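Local coordinates for protein vacuolar aminopeptidase 1 (Saccharomyces cerevisiae, PDB 5JGF) that removes amino acids, preferably neutral or hydrophobic ones, from the N-terminus of peptides in the vacuole as a zinc-dependent, dodecameric aminopeptidase, at residues V97-V102 against I234-D239; V356-H361 against Y402-N407; K83-I88 against D287-V292. All coordinates share one frame; numbering follows the deposited sequence.

Interaction 1 (V97-V102 against I234-D239)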
loop_
_atom_site.group_PDB
_atom_site.type_symbol
_atom_site.label_atom_id
_atom_site.label_comp_id
_atom_site.label_asym_id
_atom_site.label_seq_id
_atom_site.Cartn_x
_atom_site.Cartn_y
_atom_site.Cartn_z
ATOM N N VAL D 97 24.239 31.047 0.583
ATOM C CA VAL D 97 22.880 31.479 0.894
ATOM C C VAL D 97 22.834 32.967 0.569
ATOM O O VAL D 97 23.696 33.729 1.004
ATOM C CB VAL D 97 22.548 31.239 2.388
ATOM C CG1 VAL D 97 21.200 31.842 2.730
ATOM C CG2 VAL D 97 22.541 29.746 2.677
ATOM N N LYS D 98 21.834 33.372 -0.206
ATOM C CA LYS D 98 21.699 34.764 -0.631
ATOM C C LYS D 98 20.563 35.498 0.062
ATOM O O LYS D 98 19.469 34.957 0.199
ATOM C CB LYS D 98 21.433 34.818 -2.141
ATOM C CG LYS D 98 22.545 34.286 -3.027
ATOM C CD LYS D 98 23.687 35.279 -3.086
ATOM C CE LYS D 98 24.694 34.920 -4.167
ATOM N NZ LYS D 98 25.731 35.987 -4.271
ATOM N N LEU D 99 20.809 36.730 0.500
ATOM C CA LEU D 99 19.725 37.495 1.098
ATOM C C LEU D 99 18.755 37.759 -0.047
ATOM O O LEU D 99 19.178 37.978 -1.182
ATOM C CB LEU D 99 20.219 38.833 1.655
ATOM C CG LEU D 99 20.498 38.881 3.155
ATOM C CD1 LEU D 99 21.706 38.015 3.477
ATOM C CD2 LEU D 99 20.741 40.320 3.582
ATOM N N LYS D 100 17.459 37.724 0.237
ATOM C CA LYS D 100 16.466 37.978 -0.797
ATOM C C LYS D 100 16.429 39.474 -1.118
ATOM O O LYS D 100 16.932 40.286 -0.345
ATOM C CB LYS D 100 15.091 37.497 -0.325
ATOM C CG LYS D 100 14.910 35.986 -0.451
ATOM C CD LYS D 100 13.663 35.501 0.267
ATOM C CE LYS D 100 13.412 34.020 -0.009
ATOM N NZ LYS D 100 12.753 33.376 1.169
ATOM N N PRO D 101 15.859 39.850 -2.279
ATOM C CA PRO D 101 15.757 41.255 -2.695
ATOM C C PRO D 101 15.203 42.086 -1.542
ATOM O O PRO D 101 15.607 43.230 -1.320
ATOM C CB PRO D 101 14.816 41.183 -3.890
ATOM C CG PRO D 101 15.236 39.900 -4.531
ATOM C CD PRO D 101 15.357 38.957 -3.340
ATOM N N VAL D 102 14.260 41.498 -0.815
ATOM C CA VAL D 102 13.682 42.127 0.366
ATOM C C VAL D 102 13.918 41.078 1.449
ATOM O O VAL D 102 13.239 40.053 1.480
ATOM C CB VAL D 102 12.160 42.380 0.222
ATOM C CG1 VAL D 102 11.602 42.945 1.525
ATOM C CG2 VAL D 102 11.891 43.347 -0.925
ATOM N N ILE D 234 21.992 51.913 -2.288
ATOM C CA ILE D 234 21.001 51.748 -3.355
ATOM C C ILE D 234 20.612 50.295 -3.630
ATOM O O ILE D 234 19.466 50.017 -3.979
ATOM C CB ILE D 234 21.488 52.390 -4.678
ATOM C CG1 ILE D 234 21.088 53.862 -4.705
ATOM C CG2 ILE D 234 20.891 51.681 -5.881
ATOM C CD1 ILE D 234 22.229 54.783 -4.466
ATOM N N GLN D 235 21.568 49.381 -3.494
ATOM C CA GLN D 235 21.318 47.954 -3.711
ATOM C C GLN D 235 22.437 47.119 -3.107
ATOM O O GLN D 235 23.486 47.644 -2.735
ATOM C CB GLN D 235 21.211 47.628 -5.207
ATOM C CG GLN D 235 19.783 47.473 -5.726
ATOM C CD GLN D 235 18.947 46.535 -4.870
ATOM O OE1 GLN D 235 19.474 45.616 -4.239
ATOM N NE2 GLN D 235 17.637 46.755 -4.851
ATOM N N MET D 236 22.208 45.815 -3.001
ATOM C CA MET D 236 23.219 44.927 -2.450
ATOM C C MET D 236 23.010 43.476 -2.845
ATOM O O MET D 236 21.894 43.047 -3.133
ATOM C CB MET D 236 23.273 45.056 -0.925
ATOM C CG MET D 236 21.927 45.048 -0.242
ATOM S SD MET D 236 22.072 45.338 1.543
ATOM C CE MET D 236 21.125 43.958 2.133
ATOM N N ASP D 237 24.114 42.739 -2.878
ATOM C CA ASP D 237 24.133 41.322 -3.224
ATOM C C ASP D 237 24.989 40.707 -2.125
ATOM O O ASP D 237 26.214 40.661 -2.233
ATOM C CB ASP D 237 24.793 41.129 -4.595
ATOM C CG ASP D 237 24.825 39.676 -5.039
ATOM O OD1 ASP D 237 24.412 38.795 -4.255
ATOM O OD2 ASP D 237 25.274 39.415 -6.178
ATOM N N LEU D 238 24.334 40.253 -1.059
ATOM C CA LEU D 238 25.036 39.678 0.085
ATOM C C LEU D 238 24.783 38.186 0.277
ATOM O O LEU D 238 23.697 37.689 -0.026
ATOM C CB LEU D 238 24.634 40.419 1.367
ATOM C CG LEU D 238 24.764 41.948 1.348
ATOM C CD1 LEU D 238 24.348 42.520 2.703
ATOM C CD2 LEU D 238 26.200 42.338 1.020
ATOM N N ASP D 239 25.803 37.494 0.784
ATOM C CA ASP D 239 25.752 36.060 1.065
ATOM C C ASP D 239 25.802 35.861 2.570
ATOM O O ASP D 239 26.194 36.759 3.319
ATOM C CB ASP D 239 27.004 35.316 0.578
ATOM C CG ASP D 239 27.189 35.325 -0.914
ATOM O OD1 ASP D 239 28.197 34.726 -1.343
ATOM O OD2 ASP D 239 26.368 35.899 -1.650
HETATM O O HOH W 1 24.426 36.998 -6.919
HETATM O O HOH W 2 21.371 40.281 -1.317
HETATM O O HOH W 3 22.032 38.514 -2.764
HETATM O O HOH W 4 18.485 44.256 -1.920
HETATM O O HOH W 5 16.143 44.613 -3.580
#
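Val97 meets the far strand through its backbone: its O takes a CA-H...O contact from Asp239 CA at 3.1 Å, while its side chain turns to Trp127 and Val116. Lys98 carries the charge of the contact. It forms an antiparallel non-hydrogen-bonded pair with Asp239, and the two side chains run alongside each other in one direction. Lys98 CG stands anti to the carbonyl carbon (chi1 -64°), and the bend at chi2 brings Lys98 CD to 3.1 Å from Asp239 OD2. Lys98 NZ makes a salt bridge to the syn lone pair of Asp239 OD2 at 2.7 Å. A second salt bridge joins Lys98 NZ to Asp237 OD1 at 3.1 Å, met on the syn side but 28° out of the carboxylate plane. A water accepts from Lys98 NZ and donates to Asp237 OD2, which is also held by the hydroxyl of Tyr26. In this three-residue network two carboxylates share one ammonium group, which probably offsets much of their mutual repulsion.

Strands 96-99 and 233-242 are neighbours in an antiparallel sheet, apart from the sheet that carries the zinc ligand His91, and the region reaches a neighbouring subunit, where Val102 N bonds His361 NE2 and Gln235 NE2 bonds Glu390. Leu99 extends the pairing: its N donates to Leu238 O at 3.1 Å and 169°. Its side chain points toward the other strand, and Leu99 CD2 touches Met236 CE at 3.9 Å, with Leu238 CD1 a little farther off. Leu218 and Val222 of helix 216-226 cover Leu99 and Leu238 respectively. Past Leu99 the chains part and water fills in. Pro101 O receives two water protons; one of these waters also donates to Gln235 OE1, and the other accepts from Gln235 NE2. Gln235 OE1 also accepts from Met236 N, the next amide.

Interaction 2 (V356-H361 against Y402-N407)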
loop_
_atom_site.group_PDB
_atom_site.type_symbol
_atom_site.label_atom_id
_atom_site.label_comp_id
_atom_site.label_asym_id
_atom_site.label_seq_id
_atom_site.Cartn_x
_atom_site.Cartn_y
_atom_site.Cartn_z
ATOM N N VAL D 356 29.767 3.372 -3.465
ATOM C CA VAL D 356 29.496 4.351 -4.517
ATOM C C VAL D 356 30.744 4.732 -5.309
ATOM O O VAL D 356 30.673 5.528 -6.247
ATOM C CB VAL D 356 28.847 5.650 -3.964
ATOM C CG1 VAL D 356 27.569 5.316 -3.214
ATOM C CG2 VAL D 356 29.820 6.392 -3.069
ATOM N N TYR D 357 31.887 4.169 -4.931
ATOM C CA TYR D 357 33.124 4.462 -5.638
ATOM C C TYR D 357 33.551 3.306 -6.534
ATOM O O TYR D 357 33.508 2.140 -6.137
ATOM C CB TYR D 357 34.236 4.820 -4.654
ATOM C CG TYR D 357 34.054 6.188 -4.030
ATOM C CD1 TYR D 357 33.296 6.358 -2.869
ATOM C CD2 TYR D 357 34.608 7.323 -4.625
ATOM C CE1 TYR D 357 33.097 7.628 -2.315
ATOM C CE2 TYR D 357 34.414 8.594 -4.081
ATOM C CZ TYR D 357 33.659 8.739 -2.927
ATOM O OH TYR D 357 33.477 9.994 -2.387
ATOM N N LEU D 358 33.961 3.646 -7.749
ATOM C CA LEU D 358 34.378 2.662 -8.741
ATOM C C LEU D 358 35.800 2.168 -8.506
ATOM O O LEU D 358 36.752 2.951 -8.514
ATOM C CB LEU D 358 34.264 3.273 -10.141
ATOM C CG LEU D 358 34.693 2.414 -11.335
ATOM C CD1 LEU D 358 33.812 1.171 -11.433
ATOM C CD2 LEU D 358 34.583 3.244 -12.606
ATOM N N LYS D 359 35.935 0.862 -8.299
ATOM C CA LYS D 359 37.236 0.256 -8.065
ATOM C C LYS D 359 38.196 0.657 -9.180
ATOM O O LYS D 359 37.839 0.622 -10.359
ATOM C CB LYS D 359 37.102 -1.267 -8.007
ATOM C CG LYS D 359 38.385 -1.996 -7.641
ATOM C CD LYS D 359 38.133 -3.485 -7.457
ATOM C CE LYS D 359 39.413 -4.219 -7.080
ATOM N NZ LYS D 359 39.998 -3.685 -5.821
ATOM N N ASN D 360 39.408 1.038 -8.785
ATOM C CA ASN D 360 40.462 1.469 -9.700
ATOM C C ASN D 360 40.202 2.824 -10.345
ATOM O O ASN D 360 40.977 3.264 -11.198
ATOM C CB ASN D 360 40.702 0.422 -10.793
ATOM C CG ASN D 360 41.212 -0.891 -10.233
ATOM O OD1 ASN D 360 42.069 -0.905 -9.348
ATOM N ND2 ASN D 360 40.698 -2.000 -10.753
ATOM N N HIS D 361 39.117 3.484 -9.939
ATOM C CA HIS D 361 38.778 4.795 -10.488
ATOM C C HIS D 361 38.390 5.824 -9.428
ATOM O O HIS D 361 37.383 6.521 -9.562
ATOM C CB HIS D 361 37.644 4.691 -11.513
ATOM C CG HIS D 361 37.961 3.820 -12.689
ATOM N ND1 HIS D 361 37.964 2.444 -12.616
ATOM C CD2 HIS D 361 38.265 4.129 -13.972
ATOM C CE1 HIS D 361 38.253 1.942 -13.804
ATOM N NE2 HIS D 361 38.440 2.943 -14.645
ATOM N N TYR D 402 42.653 8.850 -11.034
ATOM C CA TYR D 402 41.446 8.753 -11.848
ATOM C C TYR D 402 40.160 8.804 -11.041
ATOM O O TYR D 402 40.107 8.331 -9.906
ATOM C CB TYR D 402 41.385 7.412 -12.582
ATOM C CG TYR D 402 42.314 7.183 -13.748
ATOM C CD1 TYR D 402 43.095 8.206 -14.282
ATOM C CD2 TYR D 402 42.372 5.927 -14.346
ATOM C CE1 TYR D 402 43.915 7.974 -15.395
ATOM C CE2 TYR D 402 43.175 5.685 -15.445
ATOM C CZ TYR D 402 43.944 6.707 -15.966
ATOM O OH TYR D 402 44.725 6.443 -17.068
ATOM N N PHE D 403 39.124 9.380 -11.645
ATOM C CA PHE D 403 37.798 9.361 -11.055
ATOM C C PHE D 403 36.767 9.194 -12.160
ATOM O O PHE D 403 36.744 9.955 -13.132
ATOM C CB PHE D 403 37.433 10.612 -10.252
ATOM C CG PHE D 403 36.019 10.561 -9.718
ATOM C CD1 PHE D 403 34.957 11.067 -10.463
ATOM C CD2 PHE D 403 35.736 9.873 -8.540
ATOM C CE1 PHE D 403 33.631 10.880 -10.051
ATOM C CE2 PHE D 403 34.416 9.679 -8.118
ATOM C CZ PHE D 403 33.363 10.182 -8.877
ATOM N N GLN D 404 35.941 8.163 -12.012
ATOM C CA GLN D 404 34.850 7.871 -12.934
ATOM C C GLN D 404 33.779 7.222 -12.062
ATOM O O GLN D 404 34.104 6.539 -11.095
ATOM C CB GLN D 404 35.277 6.904 -14.050
ATOM C CG GLN D 404 34.135 6.590 -15.035
ATOM C CD GLN D 404 34.612 5.967 -16.339
ATOM O OE1 GLN D 404 35.598 6.414 -16.928
ATOM N NE2 GLN D 404 33.901 4.945 -16.806
ATOM N N ILE D 405 32.512 7.445 -12.390
ATOM C CA ILE D 405 31.421 6.875 -11.601
ATOM C C ILE D 405 31.180 5.409 -11.930
ATOM O O ILE D 405 31.564 4.930 -12.996
ATOM C CB ILE D 405 30.090 7.626 -11.849
ATOM C CG1 ILE D 405 29.675 7.473 -13.318
ATOM C CG2 ILE D 405 30.240 9.098 -11.483
ATOM C CD1 ILE D 405 28.233 7.883 -13.603
ATOM N N LYS D 406 30.556 4.689 -11.002
ATOM C CA LYS D 406 30.220 3.292 -11.248
ATOM C C LYS D 406 29.084 3.350 -12.263
ATOM O O LYS D 406 28.374 4.357 -12.340
ATOM C CB LYS D 406 29.748 2.622 -9.950
ATOM C CG LYS D 406 30.844 2.521 -8.894
ATOM C CD LYS D 406 30.350 1.898 -7.593
ATOM C CE LYS D 406 29.913 0.453 -7.782
ATOM N NZ LYS D 406 29.592 -0.201 -6.473
ATOM N N ASN D 407 28.907 2.293 -13.051
ATOM C CA ASN D 407 27.847 2.276 -14.053
ATOM C C ASN D 407 26.440 2.466 -13.493
ATOM O O ASN D 407 25.562 2.971 -14.203
ATOM C CB ASN D 407 27.875 0.968 -14.857
ATOM C CG ASN D 407 29.166 0.772 -15.623
ATOM O OD1 ASN D 407 29.972 1.693 -15.747
ATOM N ND2 ASN D 407 29.373 -0.448 -16.138
HETATM O O HOH W 6 29.995 6.383 -8.665
HETATM O O HOH W 7 32.211 -0.195 -5.219
HETATM O O HOH W 8 34.832 6.226 -8.321
#
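Leu358 packs against the aliphatic stem of Lys406: Lys406 CG lies 3.7 Å from Leu358 CB and also packs on the leucine backbone, and Lys406 CD continues to Tyr357 O. Anti to the backbone N (chi1 178°), Leu358 CG comes to 4.2 Å from Gln404 O. The Leu358 CD2 methyl sits 4.0 Å from Gln404 CB and covers one face of the His361 imidazole, 3.3 Å above the plane and offset toward the rim. An alanine in place of Leu358 would probably leave that imidazole face and Gln404 CB without their methyl partner, opening a gap in the middle of the contact. Farther along, Tyr357 CE2 approaches the edge of the Phe403 ring.

Among the polar links, one direct hydrogen bond joins the backbones, Gln404 N to His361 O at 3.3 Å, and Phe403 CA-H points to the same oxygen. Three waters bridge the segments. One accepts from Leu358 N and donates to both His361 O and Gln404 O; a second joins Val356 O to Lys406 N. A third accepts from Lys406 NZ, whose ammonium also bonds Glu355 O, and lies 2.8 Å from Tyr357 O, to which it can donate. Within the loop, His361 ND1 donates to Lys359 O at 2.9 Å, with the acceptor only 7° out of the ring plane, which fixes the imidazole's rotation.

His361 NE2 bonds Val102 N of a neighbouring subunit, and the Phe403 ring packs edge-to-face on His347, which probably binds substrate. The loop itself is a type II beta turn, Leu358 to His361, closed by His361 N to Leu358 O and laid against the chain leaving strand 400-403, an outermost strand, within the chain, of the mixed sheet, where subunits of the dodecamer meet.

Interaction 3 (K83-I88 against D287-V292)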
loop_
_atom_site.group_PDB
_atom_site.type_symbol
_atom_site.label_atom_id
_atom_site.label_comp_id
_atom_site.label_asym_id
_atom_site.label_seq_id
_atom_site.Cartn_x
_atom_site.Cartn_y
_atom_site.Cartn_z
ATOM N N LYS D 83 50.301 28.189 -32.440
ATOM C CA LYS D 83 50.768 27.879 -31.092
ATOM C C LYS D 83 49.602 27.596 -30.144
ATOM O O LYS D 83 49.785 27.029 -29.063
ATOM C CB LYS D 83 51.606 29.034 -30.548
ATOM C CG LYS D 83 53.013 29.073 -31.129
ATOM C CD LYS D 83 53.801 27.870 -30.639
ATOM C CE LYS D 83 55.163 27.772 -31.285
ATOM N NZ LYS D 83 55.922 26.625 -30.710
ATOM N N GLY D 84 48.406 27.997 -30.564
ATOM C CA GLY D 84 47.220 27.783 -29.756
ATOM C C GLY D 84 47.252 28.525 -28.435
ATOM O O GLY D 84 48.067 29.428 -28.230
ATOM N N VAL D 85 46.356 28.142 -27.531
ATOM C CA VAL D 85 46.277 28.770 -26.221
ATOM C C VAL D 85 46.285 27.699 -25.130
ATOM O O VAL D 85 45.631 26.663 -25.268
ATOM C CB VAL D 85 44.980 29.608 -26.086
ATOM C CG1 VAL D 85 44.971 30.351 -24.762
ATOM C CG2 VAL D 85 44.865 30.582 -27.252
ATOM N N GLY D 86 47.047 27.947 -24.066
ATOM C CA GLY D 86 47.114 27.023 -22.944
ATOM C C GLY D 86 46.158 27.589 -21.917
ATOM O O GLY D 86 46.423 28.642 -21.336
ATOM N N VAL D 87 45.053 26.887 -21.680
ATOM C CA VAL D 87 44.018 27.378 -20.775
ATOM C C VAL D 87 43.673 26.532 -19.555
ATOM O O VAL D 87 43.670 25.304 -19.616
ATOM C CB VAL D 87 42.674 27.546 -21.534
ATOM C CG1 VAL D 87 41.618 28.135 -20.606
ATOM C CG2 VAL D 87 42.859 28.404 -22.778
ATOM N N ILE D 88 43.379 27.207 -18.448
ATOM C CA ILE D 88 42.893 26.524 -17.256
ATOM C C ILE D 88 41.617 27.273 -16.900
ATOM O O ILE D 88 41.641 28.482 -16.655
ATOM C CB ILE D 88 43.840 26.590 -16.038
ATOM C CG1 ILE D 88 45.133 25.824 -16.317
ATOM C CG2 ILE D 88 43.143 25.944 -14.828
ATOM C CD1 ILE D 88 46.066 25.749 -15.117
ATOM N N ASP D 287 56.549 32.787 -27.158
ATOM C CA ASP D 287 55.675 32.571 -28.307
ATOM C C ASP D 287 54.389 31.873 -27.856
ATOM O O ASP D 287 53.696 31.245 -28.655
ATOM C CB ASP D 287 56.374 31.722 -29.376
ATOM C CG ASP D 287 56.792 30.352 -28.866
ATOM O OD1 ASP D 287 57.340 29.568 -29.669
ATOM O OD2 ASP D 287 56.582 30.055 -27.670
ATOM N N LEU D 288 54.069 31.999 -26.573
ATOM C CA LEU D 288 52.871 31.365 -26.028
ATOM C C LEU D 288 51.769 32.344 -25.630
ATOM O O LEU D 288 52.006 33.541 -25.456
ATOM C CB LEU D 288 53.242 30.521 -24.804
ATOM C CG LEU D 288 54.264 29.399 -25.008
ATOM C CD1 LEU D 288 54.656 28.822 -23.657
ATOM C CD2 LEU D 288 53.683 28.322 -25.906
ATOM N N PHE D 289 50.560 31.805 -25.494
ATOM C CA PHE D 289 49.380 32.557 -25.073
ATOM C C PHE D 289 48.817 31.654 -23.973
ATOM O O PHE D 289 48.345 30.551 -24.255
ATOM C CB PHE D 289 48.385 32.689 -26.236
ATOM C CG PHE D 289 47.259 33.675 -25.991
ATOM C CD1 PHE D 289 46.537 34.192 -27.063
ATOM C CD2 PHE D 289 46.906 34.067 -24.700
ATOM C CE1 PHE D 289 45.483 35.085 -26.861
ATOM C CE2 PHE D 289 45.851 34.960 -24.485
ATOM C CZ PHE D 289 45.139 35.470 -25.567
ATOM N N SER D 290 48.901 32.113 -22.729
ATOM C CA SER D 290 48.437 31.338 -21.577
ATOM C C SER D 290 47.366 32.087 -20.802
ATOM O O SER D 290 47.376 33.315 -20.745
ATOM C CB SER D 290 49.613 31.048 -20.636
ATOM O OG SER D 290 50.679 30.416 -21.321
ATOM N N THR D 291 46.440 31.352 -20.194
ATOM C CA THR D 291 45.392 32.003 -19.429
ATOM C C THR D 291 44.722 31.123 -18.392
ATOM O O THR D 291 44.636 29.907 -18.545
ATOM C CB THR D 291 44.264 32.548 -20.343
ATOM O OG1 THR D 291 43.196 33.058 -19.530
ATOM C CG2 THR D 291 43.702 31.445 -21.228
ATOM N N VAL D 292 44.277 31.766 -17.322
ATOM C CA VAL D 292 43.505 31.108 -16.286
ATOM C C VAL D 292 42.254 31.973 -16.279
ATOM O O VAL D 292 42.326 33.181 -16.048
ATOM C CB VAL D 292 44.150 31.175 -14.892
ATOM C CG1 VAL D 292 43.125 30.734 -13.837
ATOM C CG2 VAL D 292 45.362 30.265 -14.832
HETATM O O HOH W 9 56.545 27.165 -28.032
HETATM O O HOH W 10 50.325 29.069 -26.725
#
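Val85 runs beside Phe289, both side chains heading the same way, and Val85 CG1 sits over one face of the phenyl ring. From here on the two strands run in parallel register, joined by three direct backbone bonds. Gly86 N donates to Phe289 O at 2.9 Å and a nearly straight 168°. Gly86 O accepts from Thr291 N, also at 2.9 Å, and Ile88 N goes to Thr291 O at 3.0 Å. The backbone of Val87 turns the other way, bonding Ile339 and Leu341 of strand 339-347, and Ile88 also bonds Thr293. CA-H groups of Val85, Ser290, Val87 and Val292 add contacts to the carbonyls opposite.

The amide of Phe289 has no direct partner across the contact: a water accepts from it and can donate to Gly84 O, which Trp79 NE1 also bonds. Thr291 places its OG1 anti to the backbone N (chi1 174°), and the hydroxyl bonds Ala72 O on strand 69-76. Thr291 CG2 meets Val87 CG2 at 3.5 Å on the same face.

Before the strands begin, Lys83 and Asp287 form a long salt bridge, Lys83 NZ to Asp287 OD1 at 3.4 Å. A water reinforces it, accepting from Lys83 NZ at 2.8 Å and donating to Asp287 OD2. Asp287 O, 3.4 Å from Lys83 CG, is buried and has no polar partner in the model.

Strands 86-91 and 289-295 are central in the mixed sheet of the catalytic domain, and 86-91 leads on to the zinc ligand His91. The chemistry therefore changes along the contact, from a water-bridged charge pair ahead of the strands to direct backbone N-H to C=O bonds in a largely apolar, buried interior.

In the fold
Of the six segments, counted from the N terminus, 83-88 comes first, and its partner in interaction 3 arrives only with 287-292, closing a loop of 198 residues. Inside that loop the chain moves into the antiparallel sheet, where interaction 1 pairs 97-102 with 234-239 and closes a smaller loop of 131 residues. Interaction 1 is thus enclosed by interaction 3, although their centres lie 37 Å apart on opposite sides of the chain's centre. Interaction 2 follows in series, its 40-residue loop returning 402-407 to 356-361. Interactions 2 and 3 reach the same mixed sheet, at an outermost strand and in its middle, while interaction 1 joins two neighbouring strands of the separate antiparallel sheet.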